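Local coordinates for putative acetamidase/formamidase (Yersinia enterocolitica subsp. palearctica serotype O:3, PDB 5UBU) that hydrolyses acetamide as an acetamidase of the acetamidase/formamidase family, and probably acts on carbon-nitrogen bonds of other linear amides, at the interface of chains A and B. Sequence-based numbering; all coordinates share one arbitrary frame. Chains: chain A/B, Putative acetamidase/formamidase.

The interface of chains A and B. Residues chain A 122, 127-130, 142-143, 145, 230-231; chain B 297, 300-301.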
loop_
_atom_site.group_PDB
_atom_site.type_symbol
_atom_site.label_atom_id
_atom_site.label_comp_id
_atom_site.label_asym_id
_atom_site.label_seq_id
_atom_site.Cartn_x
_atom_site.Cartn_y
_atom_site.Cartn_z
HETATM N N MSE A 122 -5.665 -4.606 -24.072
HETATM C CA MSE A 122 -5.605 -5.285 -22.788
HETATM C C MSE A 122 -4.414 -6.177 -22.944
HETATM O O MSE A 122 -4.496 -7.240 -23.559
HETATM C CB MSE A 122 -6.861 -6.086 -22.505
HETATM C CG MSE A 122 -7.910 -5.219 -21.840
HETATM SE SE MSE A 122 -9.618 -6.180 -21.900
HETATM C CE MSE A 122 -9.239 -7.556 -20.512
ATOM N N GLY A 127 -2.327 -3.789 -16.221
ATOM C CA GLY A 127 -3.607 -3.112 -16.057
ATOM C C GLY A 127 -3.955 -2.915 -14.597
ATOM O O GLY A 127 -3.288 -3.435 -13.706
ATOM N N GLY A 128 -5.028 -2.179 -14.363
ATOM C CA GLY A 128 -5.481 -1.859 -13.013
ATOM C C GLY A 128 -6.262 -2.948 -12.313
ATOM O O GLY A 128 -6.137 -3.098 -11.091
ATOM N N LEU A 129 -7.067 -3.706 -13.074
ATOM C CA LEU A 129 -7.896 -4.787 -12.503
ATOM C C LEU A 129 -7.410 -6.201 -12.845
ATOM O O LEU A 129 -8.203 -7.104 -13.104
ATOM C CB LEU A 129 -9.366 -4.603 -12.901
ATOM C CG LEU A 129 -10.017 -3.272 -12.473
ATOM C CD1 LEU A 129 -11.451 -3.164 -12.943
ATOM C CD2 LEU A 129 -9.969 -3.081 -10.966
ATOM N N THR A 130 -6.092 -6.372 -12.814
ATOM C CA THR A 130 -5.454 -7.656 -13.081
ATOM C C THR A 130 -4.151 -7.795 -12.314
ATOM O O THR A 130 -3.510 -6.807 -11.958
ATOM C CB THR A 130 -5.129 -7.850 -14.579
ATOM O OG1 THR A 130 -4.425 -9.090 -14.770
ATOM C CG2 THR A 130 -4.254 -6.712 -15.125
ATOM N N LEU A 142 -5.902 -11.715 -18.021
ATOM C CA LEU A 142 -7.176 -11.378 -18.645
ATOM C C LEU A 142 -7.094 -11.630 -20.144
ATOM O O LEU A 142 -5.998 -11.744 -20.702
ATOM C CB LEU A 142 -7.544 -9.914 -18.403
ATOM C CG LEU A 142 -7.642 -9.453 -16.954
ATOM C CD1 LEU A 142 -8.032 -7.982 -16.934
ATOM C CD2 LEU A 142 -8.635 -10.295 -16.158
ATOM N N PRO A 143 -8.260 -11.723 -20.808
ATOM C CA PRO A 143 -8.216 -11.952 -22.236
ATOM C C PRO A 143 -7.423 -10.878 -22.927
ATOM O O PRO A 143 -7.395 -9.712 -22.503
ATOM C CB PRO A 143 -9.684 -11.905 -22.648
ATOM C CG PRO A 143 -10.386 -12.407 -21.447
ATOM C CD PRO A 143 -9.644 -11.747 -20.313
ATOM N N LYS A 145 -7.141 -8.496 -25.603
ATOM C CA LYS A 145 -7.979 -7.710 -26.520
ATOM C C LYS A 145 -7.327 -6.466 -27.119
ATOM O O LYS A 145 -6.442 -5.855 -26.534
ATOM C CB LYS A 145 -9.310 -7.293 -25.872
ATOM C CG LYS A 145 -10.511 -8.191 -26.143
ATOM C CD LYS A 145 -10.396 -9.587 -25.564
ATOM C CE LYS A 145 -11.404 -10.535 -26.217
ATOM N NZ LYS A 145 -12.803 -10.040 -26.108
ATOM N N ILE A 230 -7.555 2.629 -16.178
ATOM C CA ILE A 230 -7.776 1.312 -15.583
ATOM C C ILE A 230 -7.418 0.015 -16.346
ATOM O O ILE A 230 -6.893 -0.906 -15.720
ATOM C CB ILE A 230 -9.203 1.254 -14.955
ATOM C CG1 ILE A 230 -9.246 0.312 -13.742
ATOM C CG2 ILE A 230 -10.293 1.000 -16.001
ATOM C CD1 ILE A 230 -8.408 0.774 -12.556
ATOM N N CYS A 231 -7.672 -0.078 -17.654
ATOM C CA CYS A 231 -7.353 -1.338 -18.367
ATOM C C CYS A 231 -5.881 -1.471 -18.754
ATOM O O CYS A 231 -5.466 -2.524 -19.243
ATOM C CB CYS A 231 -8.228 -1.537 -19.609
ATOM S SG CYS A 231 -7.728 -0.614 -21.072
ATOM N N TRP B 297 -15.641 -6.871 -20.864
ATOM C CA TRP B 297 -14.371 -6.314 -21.359
ATOM C C TRP B 297 -14.538 -4.967 -22.033
ATOM O O TRP B 297 -13.645 -4.133 -21.945
ATOM C CB TRP B 297 -13.611 -7.291 -22.268
ATOM C CG TRP B 297 -13.440 -8.641 -21.650
ATOM C CD1 TRP B 297 -13.860 -9.824 -22.167
ATOM C CD2 TRP B 297 -12.898 -8.937 -20.355
ATOM N NE1 TRP B 297 -13.553 -10.852 -21.311
ATOM C CE2 TRP B 297 -12.980 -10.333 -20.181
ATOM C CE3 TRP B 297 -12.336 -8.160 -19.331
ATOM C CZ2 TRP B 297 -12.529 -10.974 -19.022
ATOM C CZ3 TRP B 297 -11.883 -8.803 -18.179
ATOM C CH2 TRP B 297 -11.982 -10.198 -18.039
ATOM N N TYR B 300 -14.808 -2.411 -19.214
ATOM C CA TYR B 300 -13.478 -2.230 -18.627
ATOM C C TYR B 300 -12.620 -1.294 -19.475
ATOM O O TYR B 300 -12.045 -0.328 -18.965
ATOM C CB TYR B 300 -12.832 -3.613 -18.470
ATOM C CG TYR B 300 -11.425 -3.690 -17.908
ATOM C CD1 TYR B 300 -11.084 -3.063 -16.719
ATOM C CD2 TYR B 300 -10.484 -4.519 -18.493
ATOM C CE1 TYR B 300 -9.807 -3.182 -16.186
ATOM C CE2 TYR B 300 -9.214 -4.653 -17.964
ATOM C CZ TYR B 300 -8.884 -3.993 -16.803
ATOM O OH TYR B 300 -7.617 -4.138 -16.290
HETATM N N MSE B 301 -12.571 -1.557 -20.776
HETATM C CA MSE B 301 -11.781 -0.741 -21.695
HETATM C C MSE B 301 -12.408 0.608 -21.901
HETATM O O MSE B 301 -11.695 1.576 -22.118
HETATM C CB MSE B 301 -11.599 -1.463 -23.018
HETATM C CG MSE B 301 -10.747 -2.711 -22.826
HETATM SE SE MSE B 301 -10.566 -3.687 -24.530
HETATM C CE MSE B 301 -9.373 -2.529 -25.574
HETATM O O HOH W 1 -5.919 -4.987 -18.200
#
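B:Tyr300 enters chain A phenol-first, as the polar tip of a mostly apolar, helix-into-loops contact between two copies of the protein. Its hydroxyl OH accepts a long hydrogen bond from the backbone N of A:Leu129 (3.3 Å, 153° at the hydrogen). OH of B:Tyr300 also lies 2.7 Å from a water, which in turn lies 2.7 Å from the carbonyl O of A:Cys231 and bridges the two, so two backbone groups of different loops hold the phenol end. Over one ring face, offset toward the rim, lies CB of A:Cys231, 3.8 Å from the centroid of the B:Tyr300 ring in a CH-pi contact. A:Leu129 runs antiparallel alongside the ring, with CB and CD1 near CE1, while the A:Leu142 side chain crosses at about a right angle, its CD1 near CE2.

The other branch of A:Leu142, CD2, points to CH2 of B:Trp297. On one face of this indole, CD of A:Pro143 stands 3.7 Å from the centroid of the six-membered ring. The selenomethionine A:Met122 bends at chi3 (73°) and brings its methyl CE to 3.4 Å from CE3 of B:Trp297; its SE lies 3.7 Å from SE of B:Met301, also selenomethionine, where the two side chains cross obliquely. CB of A:Lys145 borders the same selenium of B:Met301.

Torsions spread the partner's side chains: CG of B:Tyr300 is anti to its backbone N (chi1 179°), whereas those of B:Trp297 and B:Met301 lie beside theirs. All three project from helix 296-306 of chain B, against the ends of strands 117-122 and 145-151 and loops of chain A. Two-fold symmetry repeats the patch with chains exchanged, consistent with a dimer within the deposited tetramer.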